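Local coordinates for protein 2-dehydropantoate 2-reductase (Geobacter metallireducens, PDB 3HN2) that probably catalyses the NADPH-dependent reduction of 2-dehydropantoate (ketopantoate) to (R)-pantoate, the second step from 3-methyl-2-oxobutanoate towards pantothenate, at residues M221-A226 with P290-L295; I146-F151 with E161-F166; L102-G107 with P268-A273; G14-A19 with L44-I49. All coordinates share one frame; numbering follows the deposited sequence.

Contact 1. Residues M221-A226 with P290-L295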
loop_
_atom_site.group_PDB
_atom_site.type_symbol
_atom_site.label_atom_id
_atom_site.label_comp_id
_atom_site.label_asym_id
_atom_site.label_seq_id
_atom_site.Cartn_x
_atom_site.Cartn_y
_atom_site.Cartn_z
ATOM N N MET A 221 -3.511 -9.486 15.254
ATOM C CA MET A 221 -3.554 -8.036 15.371
ATOM C C MET A 221 -4.286 -7.521 16.604
ATOM O O MET A 221 -3.764 -6.648 17.312
ATOM C CB MET A 221 -4.172 -7.430 14.131
ATOM C CG MET A 221 -3.206 -7.356 12.983
ATOM S SD MET A 221 -3.813 -6.250 11.709
ATOM C CE MET A 221 -2.406 -6.362 10.629
ATOM N N LEU A 222 -5.475 -8.070 16.866
ATOM C CA LEU A 222 -6.237 -7.721 18.073
ATOM C C LEU A 222 -5.502 -7.985 19.403
ATOM O O LEU A 222 -5.747 -7.292 20.389
ATOM C CB LEU A 222 -7.586 -8.429 18.084
ATOM C CG LEU A 222 -8.641 -7.871 17.127
ATOM C CD1 LEU A 222 -9.687 -8.929 16.732
ATOM C CD2 LEU A 222 -9.297 -6.654 17.728
ATOM N N GLU A 223 -4.620 -8.983 19.415
ATOM C CA GLU A 223 -3.859 -9.352 20.599
ATOM C C GLU A 223 -2.777 -8.327 20.883
ATOM O O GLU A 223 -2.616 -7.896 22.021
ATOM C CB GLU A 223 -3.233 -10.737 20.431
ATOM C CG GLU A 223 -4.223 -11.888 20.500
ATOM C CD GLU A 223 -3.556 -13.251 20.424
ATOM O OE1 GLU A 223 -2.311 -13.339 20.550
ATOM O OE2 GLU A 223 -4.291 -14.244 20.239
ATOM N N VAL A 224 -2.055 -7.944 19.829
ATOM C CA VAL A 224 -1.023 -6.908 19.872
ATOM C C VAL A 224 -1.592 -5.574 20.357
ATOM O O VAL A 224 -0.962 -4.884 21.166
ATOM C CB VAL A 224 -0.349 -6.736 18.485
ATOM C CG1 VAL A 224 0.739 -5.679 18.519
ATOM C CG2 VAL A 224 0.237 -8.058 18.008
ATOM N N ILE A 225 -2.786 -5.236 19.872
ATOM C CA ILE A 225 -3.525 -4.052 20.317
ATOM C C ILE A 225 -3.892 -4.138 21.809
ATOM O O ILE A 225 -3.712 -3.162 22.554
ATOM C CB ILE A 225 -4.777 -3.807 19.432
ATOM C CG1 ILE A 225 -4.360 -3.287 18.055
ATOM C CG2 ILE A 225 -5.728 -2.806 20.073
ATOM C CD1 ILE A 225 -5.464 -3.371 16.996
ATOM N N ALA A 226 -4.367 -5.307 22.242
ATOM C CA ALA A 226 -4.717 -5.542 23.646
ATOM C C ALA A 226 -3.494 -5.451 24.567
ATOM O O ALA A 226 -3.580 -4.944 25.692
ATOM C CB ALA A 226 -5.394 -6.872 23.803
ATOM N N PRO A 290 -2.302 -15.802 23.020
ATOM C CA PRO A 290 -1.981 -17.174 22.598
ATOM C C PRO A 290 -1.399 -17.273 21.195
ATOM O O PRO A 290 -0.548 -18.129 20.938
ATOM C CB PRO A 290 -3.337 -17.892 22.650
ATOM C CG PRO A 290 -4.246 -16.986 23.419
ATOM C CD PRO A 290 -3.757 -15.608 23.147
ATOM N N ARG A 291 -1.847 -16.398 20.298
ATOM C CA ARG A 291 -1.444 -16.474 18.896
ATOM C C ARG A 291 -0.025 -15.965 18.691
ATOM O O ARG A 291 0.796 -16.627 18.021
ATOM C CB ARG A 291 -2.450 -15.753 17.987
ATOM C CG ARG A 291 -3.758 -16.521 17.814
ATOM C CD ARG A 291 -4.770 -15.784 16.920
ATOM N NE ARG A 291 -6.147 -16.139 17.274
ATOM C CZ ARG A 291 -6.863 -15.558 18.238
ATOM N NH1 ARG A 291 -6.352 -14.575 18.973
ATOM N NH2 ARG A 291 -8.098 -15.964 18.481
ATOM N N VAL A 292 0.281 -14.815 19.305
ATOM C CA VAL A 292 1.650 -14.272 19.277
ATOM C C VAL A 292 2.601 -15.316 19.853
ATOM O O VAL A 292 3.686 -15.546 19.303
ATOM C CB VAL A 292 1.776 -12.875 19.956
ATOM C CG1 VAL A 292 3.120 -12.242 19.627
ATOM C CG2 VAL A 292 0.642 -11.923 19.501
ATOM N N GLU A 293 2.132 -16.058 20.849
ATOM C CA GLU A 293 2.978 -17.026 21.540
ATOM C C GLU A 293 3.282 -18.208 20.686
ATOM O O GLU A 293 4.445 -18.571 20.522
ATOM C CB GLU A 293 2.356 -17.494 22.855
ATOM C CG GLU A 293 3.068 -16.929 24.078
ATOM C CD GLU A 293 2.838 -17.754 25.327
ATOM O OE1 GLU A 293 3.195 -18.951 25.329
ATOM O OE2 GLU A 293 2.310 -17.200 26.314
ATOM N N MET A 294 2.223 -18.798 20.141
ATOM C CA MET A 294 2.331 -19.891 19.206
ATOM C C MET A 294 3.244 -19.495 18.051
ATOM O O MET A 294 4.178 -20.233 17.729
ATOM C CB MET A 294 0.941 -20.262 18.703
ATOM C CG MET A 294 0.897 -21.518 17.890
ATOM S SD MET A 294 -0.788 -22.054 17.657
ATOM C CE MET A 294 -0.520 -23.126 16.253
ATOM N N LEU A 295 3.007 -18.310 17.479
ATOM C CA LEU A 295 3.845 -17.782 16.397
ATOM C C LEU A 295 5.328 -17.667 16.769
ATOM O O LEU A 295 6.180 -18.251 16.090
ATOM C CB LEU A 295 3.305 -16.438 15.910
ATOM C CG LEU A 295 3.751 -15.916 14.536
ATOM C CD1 LEU A 295 3.937 -17.032 13.520
ATOM C CD2 LEU A 295 2.727 -14.913 14.033
#

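Contact 2. Residues I146-F151 with E161-F166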
loop_
_atom_site.group_PDB
_atom_site.type_symbol
_atom_site.label_atom_id
_atom_site.label_comp_id
_atom_site.label_asym_id
_atom_site.label_seq_id
_atom_site.Cartn_x
_atom_site.Cartn_y
_atom_site.Cartn_z
ATOM N N ILE A 146 9.547 8.173 8.389
ATOM C CA ILE A 146 9.992 7.965 9.770
ATOM C C ILE A 146 9.129 8.789 10.734
ATOM O O ILE A 146 8.816 9.946 10.453
ATOM C CB ILE A 146 11.498 8.362 9.959
ATOM C CG1 ILE A 146 12.417 7.604 8.997
ATOM C CG2 ILE A 146 11.975 8.123 11.407
ATOM C CD1 ILE A 146 13.885 8.010 9.098
ATOM N N ILE A 147 8.746 8.196 11.865
ATOM C CA ILE A 147 8.113 8.945 12.951
ATOM C C ILE A 147 9.098 9.055 14.132
ATOM O O ILE A 147 9.547 8.040 14.670
ATOM C CB ILE A 147 6.779 8.303 13.413
ATOM C CG1 ILE A 147 5.911 7.888 12.216
ATOM C CG2 ILE A 147 6.002 9.261 14.323
ATOM C CD1 ILE A 147 4.703 7.049 12.604
ATOM N N LEU A 148 9.421 10.290 14.522
ATOM C CA LEU A 148 10.439 10.561 15.558
ATOM C C LEU A 148 9.850 10.890 16.929
ATOM O O LEU A 148 9.068 11.830 17.072
ATOM C CB LEU A 148 11.362 11.708 15.125
ATOM C CG LEU A 148 12.343 11.472 13.974
ATOM C CD1 LEU A 148 13.197 12.676 13.720
ATOM C CD2 LEU A 148 13.203 10.237 14.205
ATOM N N GLY A 149 10.231 10.108 17.932
ATOM C CA GLY A 149 9.841 10.387 19.311
ATOM C C GLY A 149 11.032 10.430 20.261
ATOM O O GLY A 149 12.052 9.780 20.036
ATOM N N GLU A 150 10.916 11.197 21.330
ATOM C CA GLU A 150 11.946 11.145 22.361
ATOM C C GLU A 150 11.539 10.173 23.455
ATOM O O GLU A 150 10.376 10.152 23.876
ATOM C CB GLU A 150 12.261 12.529 22.924
ATOM C CG GLU A 150 11.064 13.367 23.305
ATOM C CD GLU A 150 11.451 14.710 23.892
ATOM O OE1 GLU A 150 10.528 15.503 24.155
ATOM O OE2 GLU A 150 12.661 14.974 24.097
ATOM N N PHE A 151 12.488 9.343 23.880
ATOM C CA PHE A 151 12.252 8.410 24.971
ATOM C C PHE A 151 11.877 9.146 26.266
ATOM O O PHE A 151 10.803 8.919 26.818
ATOM C CB PHE A 151 13.458 7.495 25.184
ATOM C CG PHE A 151 13.281 6.524 26.315
ATOM C CD1 PHE A 151 12.380 5.463 26.199
ATOM C CD2 PHE A 151 14.001 6.674 27.504
ATOM C CE1 PHE A 151 12.200 4.566 27.241
ATOM C CE2 PHE A 151 13.828 5.778 28.556
ATOM C CZ PHE A 151 12.928 4.718 28.424
ATOM N N GLU A 161 14.378 19.635 15.112
ATOM C CA GLU A 161 15.654 19.819 14.401
ATOM C C GLU A 161 16.078 18.555 13.661
ATOM O O GLU A 161 16.617 18.638 12.560
ATOM C CB GLU A 161 16.779 20.257 15.348
ATOM C CG GLU A 161 16.841 21.761 15.624
ATOM C CD GLU A 161 17.774 22.131 16.783
ATOM O OE1 GLU A 161 18.252 21.228 17.508
ATOM O OE2 GLU A 161 18.031 23.341 16.970
ATOM N N LEU A 162 15.842 17.395 14.275
ATOM C CA LEU A 162 16.096 16.107 13.628
ATOM C C LEU A 162 15.095 15.827 12.500
ATOM O O LEU A 162 15.478 15.344 11.434
ATOM C CB LEU A 162 16.077 14.969 14.653
ATOM C CG LEU A 162 17.278 14.824 15.592
ATOM C CD1 LEU A 162 17.029 13.716 16.606
ATOM C CD2 LEU A 162 18.560 14.554 14.816
ATOM N N ALA A 163 13.824 16.140 12.752
ATOM C CA ALA A 163 12.753 16.025 11.761
ATOM C C ALA A 163 13.030 16.884 10.534
ATOM O O ALA A 163 12.850 16.425 9.400
ATOM C CB ALA A 163 11.417 16.407 12.375
ATOM N N ALA A 164 13.473 18.121 10.775
ATOM C CA ALA A 164 13.859 19.051 9.714
ATOM C C ALA A 164 15.035 18.503 8.915
ATOM O O ALA A 164 15.020 18.533 7.682
ATOM C CB ALA A 164 14.199 20.417 10.294
ATOM N N MET A 165 16.031 17.986 9.636
ATOM C CA MET A 165 17.232 17.392 9.048
ATOM C C MET A 165 16.910 16.241 8.083
ATOM O O MET A 165 17.498 16.159 7.004
ATOM C CB MET A 165 18.182 16.919 10.157
ATOM C CG MET A 165 19.507 16.370 9.665
ATOM S SD MET A 165 20.171 15.142 10.793
ATOM C CE MET A 165 21.087 16.197 11.924
ATOM N N PHE A 166 15.980 15.370 8.474
ATOM C CA PHE A 166 15.523 14.287 7.589
ATOM C C PHE A 166 14.727 14.778 6.385
ATOM O O PHE A 166 14.950 14.309 5.277
ATOM C CB PHE A 166 14.712 13.239 8.346
ATOM C CG PHE A 166 15.550 12.226 9.067
ATOM C CD1 PHE A 166 16.258 11.260 8.361
ATOM C CD2 PHE A 166 15.617 12.227 10.454
ATOM C CE1 PHE A 166 17.030 10.316 9.023
ATOM C CE2 PHE A 166 16.384 11.286 11.126
ATOM C CZ PHE A 166 17.090 10.326 10.409
#

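Contact 3. Residues L102-G107 with P268-A273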
loop_
_atom_site.group_PDB
_atom_site.type_symbol
_atom_site.label_atom_id
_atom_site.label_comp_id
_atom_site.label_asym_id
_atom_site.label_seq_id
_atom_site.Cartn_x
_atom_site.Cartn_y
_atom_site.Cartn_z
ATOM N N LEU A 102 16.590 3.160 15.136
ATOM C CA LEU A 102 15.643 2.943 14.031
ATOM C C LEU A 102 15.331 1.468 13.815
ATOM O O LEU A 102 14.642 1.097 12.864
ATOM C CB LEU A 102 16.189 3.531 12.731
ATOM C CG LEU A 102 16.092 5.030 12.460
ATOM C CD1 LEU A 102 16.911 5.367 11.237
ATOM C CD2 LEU A 102 14.658 5.456 12.261
ATOM N N GLN A 103 15.845 0.636 14.713
ATOM C CA GLN A 103 15.691 -0.809 14.630
ATOM C C GLN A 103 14.300 -1.274 15.035
ATOM O O GLN A 103 13.483 -0.489 15.507
ATOM C CB GLN A 103 16.776 -1.499 15.460
ATOM C CG GLN A 103 17.638 -0.515 16.246
ATOM C CD GLN A 103 18.517 -1.174 17.285
ATOM O OE1 GLN A 103 18.422 -0.863 18.467
ATOM N NE2 GLN A 103 19.378 -2.085 16.851
ATOM N N ASN A 104 14.043 -2.562 14.845
ATOM C CA ASN A 104 12.700 -3.118 14.985
ATOM C C ASN A 104 12.377 -3.664 16.370
ATOM O O ASN A 104 13.262 -4.101 17.103
ATOM C CB ASN A 104 12.477 -4.207 13.930
ATOM C CG ASN A 104 12.483 -3.660 12.518
ATOM O OD1 ASN A 104 12.454 -2.444 12.307
ATOM N ND2 ASN A 104 12.519 -4.557 11.541
ATOM N N GLY A 105 11.093 -3.633 16.713
ATOM C CA GLY A 105 10.609 -4.215 17.950
ATOM C C GLY A 105 10.741 -3.267 19.114
ATOM O O GLY A 105 10.746 -2.052 18.939
ATOM N N LEU A 106 10.863 -3.837 20.306
ATOM C CA LEU A 106 10.895 -3.060 21.526
ATOM C C LEU A 106 12.209 -3.189 22.279
ATOM O O LEU A 106 13.124 -3.895 21.848
ATOM C CB LEU A 106 9.776 -3.514 22.448
ATOM C CG LEU A 106 8.322 -3.297 22.075
ATOM C CD1 LEU A 106 7.478 -3.809 23.233
ATOM C CD2 LEU A 106 7.981 -1.849 21.776
ATOM N N GLY A 107 12.291 -2.487 23.407
ATOM C CA GLY A 107 13.410 -2.626 24.327
ATOM C C GLY A 107 14.651 -1.853 23.938
ATOM O O GLY A 107 15.501 -1.591 24.789
ATOM N N PRO A 268 20.251 -15.055 11.076
ATOM C CA PRO A 268 19.363 -15.091 12.247
ATOM C C PRO A 268 18.210 -14.085 12.218
ATOM O O PRO A 268 18.268 -13.083 11.500
ATOM C CB PRO A 268 20.307 -14.791 13.421
ATOM C CG PRO A 268 21.480 -14.133 12.818
ATOM C CD PRO A 268 21.638 -14.742 11.471
ATOM N N LEU A 269 17.173 -14.368 13.000
ATOM C CA LEU A 269 15.948 -13.579 12.984
ATOM C C LEU A 269 15.783 -12.753 14.254
ATOM O O LEU A 269 16.297 -13.115 15.316
ATOM C CB LEU A 269 14.734 -14.485 12.775
ATOM C CG LEU A 269 14.803 -15.494 11.617
ATOM C CD1 LEU A 269 13.523 -16.302 11.524
ATOM C CD2 LEU A 269 15.081 -14.822 10.287
ATOM N N GLU A 270 15.057 -11.644 14.132
ATOM C CA GLU A 270 14.827 -10.731 15.244
ATOM C C GLU A 270 13.601 -11.126 16.082
ATOM O O GLU A 270 12.738 -10.288 16.356
ATOM C CB GLU A 270 14.674 -9.296 14.727
ATOM C CG GLU A 270 15.757 -8.819 13.754
ATOM C CD GLU A 270 15.691 -7.313 13.493
ATOM O OE1 GLU A 270 16.106 -6.529 14.380
ATOM O OE2 GLU A 270 15.233 -6.911 12.401
ATOM N N ILE A 271 13.532 -12.398 16.489
ATOM C CA ILE A 271 12.405 -12.921 17.272
ATOM C C ILE A 271 12.314 -12.231 18.627
ATOM O O ILE A 271 11.224 -11.849 19.056
ATOM C CB ILE A 271 12.510 -14.459 17.505
ATOM C CG1 ILE A 271 12.718 -15.219 16.192
ATOM C CG2 ILE A 271 11.295 -14.996 18.293
ATOM C CD1 ILE A 271 11.493 -15.276 15.293
ATOM N N ALA A 272 13.465 -12.064 19.284
ATOM C CA ALA A 272 13.533 -11.503 20.637
ATOM C C ALA A 272 12.827 -10.153 20.738
ATOM O O ALA A 272 11.879 -10.005 21.515
ATOM C CB ALA A 272 14.970 -11.412 21.099
ATOM N N ALA A 273 13.235 -9.201 19.903
ATOM C CA ALA A 273 12.683 -7.840 19.932
ATOM C C ALA A 273 11.262 -7.703 19.366
ATOM O O ALA A 273 10.436 -6.990 19.938
ATOM C CB ALA A 273 13.622 -6.883 19.228
#

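Contact 4. Residues G14-A19 with L44-I49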
loop_
_atom_site.group_PDB
_atom_site.type_symbol
_atom_site.label_atom_id
_atom_site.label_comp_id
_atom_site.label_asym_id
_atom_site.label_seq_id
_atom_site.Cartn_x
_atom_site.Cartn_y
_atom_site.Cartn_z
ATOM N N GLY A 14 20.248 1.448 7.466
ATOM C CA GLY A 14 21.300 2.317 7.976
ATOM C C GLY A 14 22.113 2.943 6.859
ATOM O O GLY A 14 22.484 4.121 6.930
ATOM N N LEU A 15 22.379 2.149 5.823
ATOM C CA LEU A 15 23.086 2.628 4.645
ATOM C C LEU A 15 22.230 3.604 3.854
ATOM O O LEU A 15 22.700 4.687 3.504
ATOM C CB LEU A 15 23.526 1.462 3.757
ATOM C CG LEU A 15 24.746 0.617 4.144
ATOM C CD1 LEU A 15 24.937 -0.508 3.146
ATOM C CD2 LEU A 15 26.018 1.450 4.236
ATOM N N TYR A 16 20.976 3.220 3.600
ATOM C CA TYR A 16 20.020 4.033 2.838
ATOM C C TYR A 16 19.812 5.422 3.424
ATOM O O TYR A 16 19.885 6.415 2.704
ATOM C CB TYR A 16 18.676 3.310 2.714
ATOM C CG TYR A 16 17.570 4.126 2.076
ATOM C CD1 TYR A 16 17.601 4.450 0.717
ATOM C CD2 TYR A 16 16.478 4.560 2.827
ATOM C CE1 TYR A 16 16.579 5.197 0.129
ATOM C CE2 TYR A 16 15.447 5.300 2.247
ATOM C CZ TYR A 16 15.504 5.611 0.898
ATOM O OH TYR A 16 14.489 6.347 0.326
ATOM N N TYR A 17 19.561 5.486 4.727
ATOM C CA TYR A 17 19.356 6.765 5.399
ATOM C C TYR A 17 20.633 7.588 5.505
ATOM O O TYR A 17 20.600 8.804 5.332
ATOM C CB TYR A 17 18.707 6.573 6.772
ATOM C CG TYR A 17 17.250 6.178 6.699
ATOM C CD1 TYR A 17 16.371 6.821 5.823
ATOM C CD2 TYR A 17 16.745 5.169 7.511
ATOM C CE1 TYR A 17 15.029 6.455 5.754
ATOM C CE2 TYR A 17 15.409 4.799 7.454
ATOM C CZ TYR A 17 14.556 5.446 6.578
ATOM O OH TYR A 17 13.235 5.072 6.530
ATOM N N GLY A 18 21.751 6.918 5.760
ATOM C CA GLY A 18 23.051 7.581 5.828
ATOM C C GLY A 18 23.499 8.146 4.492
ATOM O O GLY A 18 24.116 9.214 4.441
ATOM N N ALA A 19 23.187 7.425 3.416
ATOM C CA ALA A 19 23.506 7.866 2.060
ATOM C C ALA A 19 22.684 9.080 1.663
ATOM O O ALA A 19 23.188 9.966 0.980
ATOM C CB ALA A 19 23.299 6.745 1.066
ATOM N N LEU A 44 29.504 3.420 -2.290
ATOM C CA LEU A 44 28.252 2.663 -2.350
ATOM C C LEU A 44 27.257 3.209 -3.376
ATOM O O LEU A 44 27.166 4.419 -3.594
ATOM C CB LEU A 44 27.617 2.495 -0.960
ATOM C CG LEU A 44 27.181 3.690 -0.109
ATOM C CD1 LEU A 44 25.695 3.946 -0.246
ATOM C CD2 LEU A 44 27.539 3.451 1.344
ATOM N N LYS A 45 26.527 2.291 -4.003
ATOM C CA LYS A 45 25.520 2.630 -5.000
ATOM C C LYS A 45 24.132 2.441 -4.410
ATOM O O LYS A 45 23.819 1.377 -3.875
ATOM C CB LYS A 45 25.667 1.747 -6.243
ATOM C CG LYS A 45 27.047 1.757 -6.882
ATOM C CD LYS A 45 26.962 1.313 -8.333
ATOM C CE LYS A 45 28.213 1.693 -9.105
ATOM N NZ LYS A 45 28.018 1.549 -10.573
ATOM N N VAL A 46 23.302 3.477 -4.501
ATOM C CA VAL A 46 21.917 3.382 -4.051
ATOM C C VAL A 46 20.993 3.321 -5.257
ATOM O O VAL A 46 20.960 4.237 -6.077
ATOM C CB VAL A 46 21.512 4.555 -3.120
ATOM C CG1 VAL A 46 20.036 4.479 -2.751
ATOM C CG2 VAL A 46 22.353 4.545 -1.863
ATOM N N PHE A 47 20.258 2.222 -5.362
ATOM C CA PHE A 47 19.244 2.072 -6.390
ATOM C C PHE A 47 17.882 2.301 -5.752
ATOM O O PHE A 47 17.540 1.664 -4.761
ATOM C CB PHE A 47 19.335 0.693 -7.049
ATOM C CG PHE A 47 20.699 0.376 -7.596
ATOM C CD1 PHE A 47 21.559 -0.472 -6.907
ATOM C CD2 PHE A 47 21.134 0.941 -8.792
ATOM C CE1 PHE A 47 22.828 -0.759 -7.406
ATOM C CE2 PHE A 47 22.401 0.658 -9.299
ATOM C CZ PHE A 47 23.248 -0.193 -8.604
ATOM N N SER A 48 17.126 3.241 -6.308
ATOM C CA SER A 48 15.813 3.581 -5.776
ATOM C C SER A 48 14.738 3.537 -6.847
ATOM O O SER A 48 15.026 3.504 -8.044
ATOM C CB SER A 48 15.832 4.976 -5.144
ATOM O OG SER A 48 16.541 4.981 -3.922
ATOM N N ILE A 49 13.491 3.538 -6.394
ATOM C CA ILE A 49 12.352 3.777 -7.262
ATOM C C ILE A 49 12.281 5.272 -7.586
ATOM O O ILE A 49 11.708 5.675 -8.603
ATOM C CB ILE A 49 11.044 3.308 -6.603
ATOM C CG1 ILE A 49 11.015 3.708 -5.122
ATOM C CG2 ILE A 49 10.898 1.797 -6.749
ATOM C CD1 ILE A 49 9.631 3.907 -4.562
#

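Contact 1. Residues M221-A226 with P290-L295
Glu-223 of helix 211-229 drives its carboxylate into the start of helix 290-302, where OE1 accepts the N-H of Val-292 on its syn lone pair, 3.2 Å from N and nearly straight at 168°. Both helices belong to the helical C-terminal domain of ketopantoate reductases, and their axes cross here at -110°. Arg-291 N adds weak bonds to OE1 and OE2, so two first-turn amides share one carboxylate; the positive end of the helix would probably favour its ionised form. OE2 also makes a salt bridge with Arg-291 NH1, very short at 2.4 Å but poorly aligned, with the donor on the anti lone pair and the carboxylate and guanidinium planes 47° apart. Because the Glu-223 chain is extended beyond CG, it spans the gap and brings OE2 to 3.3 Å from Pro-290 CD. An alanine in place of Glu-223 has no carboxylate to offer the first-turn amides or Arg-291, and the hold between the two helices would probably loosen. Behind the carboxylate the contact turns apolar: Val-292, which also packs on Phe-275 and Leu-279 of helix 271-284, brings its CG2 to 4.2 Å from Val-224 CG2.

Contact 2. Residues I146-F151 with E161-F166
Of the two backbone bonds formed inside the segments the shorter holds Phe-166 N, gripped once, by Leu-162 O at 3.0 Å, one helical turn back. No hydrogen bond joins strand 142-150 to helix 157-168 here, so the contact rests on side chains alone. The strand has its own polar partners in the sheet, where the backbone of Leu-148 pairs with Arg-174 and Thr-176. Ile-146 and Leu-148, two residues apart, project from the same side of the strand toward the helix. Ile-146 has CG1 anti to its carbonyl carbon and an extended second torsion (chi2 177°), which sets CD1 over one face of the Phe-166 ring. This is a CH-pi contact, with CD1 4.1 Å from the ring centroid, 19° off the normal and displaced toward the rim, nearest to CE1. Leu-148 uses one branch for everything: its CD1 lies 3.8 Å from Leu-162 CB and 3.7 Å from Ala-163 N, on the helix surface between the two residues. The same methyl approaches Phe-166 CD2 obliquely at 4.1 Å, so the ring is touched by both strand residues. An alanine in place of Phe-166 takes away the ring under Ile-146 CD1 and beside Leu-148 CD1, and would probably weaken the packing of helix on strand. Near the antiparallel limit, at 161°, the helix runs back along the strand, then leads into strand 173-175, which lies parallel beside 142-150; this is the layered packing of a beta-alpha-beta crossover.

Contact 3. Residues L102-G107 with P268-A273
Two domains meet where the loop after strand 98-101 of the Rossmann-type N-terminal domain touches the start of helix 271-284 in the helical C-terminal domain. In relatives of this family, the cleft between these domains receives cofactor and substrate. The tight half of the contact is made largely of backbone. Leu-106 N donates to Ala-273 O across 3.2 Å, fairly straight at 158°, although the donor stands 48° out of the carbonyl plane. The same oxygen has Gly-105 CA 3.4 Å away in a CA-H...O contact. A side chain at Gly-105 would run directly into that carbonyl, and the positive phi of this residue also suits glycine. The methyl of Ala-273 fills the bend of the loop, its CB 3.5 Å from Asn-104 O and 4.0 Å from Leu-106 O. Beyond this knot the fit slackens toward the partly exposed Asn-104, whose amide plane is inclined by 24° to the Glu-270 carboxylate. Their nearest atoms, Asn-104 ND2 and Glu-270 OE2, remain 3.7 Å apart, and no hydrogen bond forms. The Glu-270 carboxylate finds its firmer partner in Thr-79, which is hydrogen-bonded to OE1, while Lys-78 makes a long, weak ion pair with OE2. Glu-270 is also the N-cap residue of the helix and the centre of an inverse gamma turn, closed by a weak bond from Ile-271 N to Leu-269 O, 3.1 Å long.

Contact 4. Residues G14-A19 with L44-I49
From its CB, Tyr-16 leaves helix 14-23 alongside strand 44-48 rather than straight at it, and CG sits anti to the backbone N (chi1 174°), which swings the ring tip nearer the strand. One long edge of the ring does the touching. Its CD1 comes first, 4.2 Å from Val-46 CG1, and CE1 follows, 4.1 Å from Ser-48 OG; both partners lie close to the ring plane. On the other edge, CD2 stands over a face of the neighbouring Tyr-17 ring, displaced toward its rim. His-140 stacks on the Tyr-16 ring, and a weak hydrogen bond links its ND1 to Ser-48 OG. Gly-14, at the start of this helix, completes a pattern with Gly-9 and Gly-11 that matches the GxGxxG turn of Rossmann-type dinucleotide-binding domains, consistent with use of NADP. Running almost at right angles to the helix, at 94°, strand 44-48 is the middle strand of a small sheet between 53-55 and 137-140. Back toward Leu-44 the packing is purely aliphatic. Ala-19 offers its CB to two side chains at once, 3.8 Å from Val-46 CG2 and 3.9 Å from Leu-44 CD1. Leu-44 holds CG in the crowded position between N and carbonyl carbon (chi1 61°), and its other branch crosses Leu-15 obliquely, the two CD2 methyls meeting at 3.8 Å.

From the N terminus, contact 4 closes first, a short loop between 14-19 and 44-49 that lays the small sheet against the first Rossmann helix. Contact 3 then opens at 102-107 and stays open for 160 residues. Nested inside it, contact 2 closes the step from strand 142-150 to helix 157-168. Contact 1 opens at 221-226 before contact 3 closes at 268-273, and closes last at 290-295, so these two cross: one joins the domains, the other lies within the helical domain. Leu-102, Ile-146 and Tyr-17 pack on one another, linking contacts 2, 3 and 4, whereas contact 1 lies about 34 Å from contact 4, centre to centre.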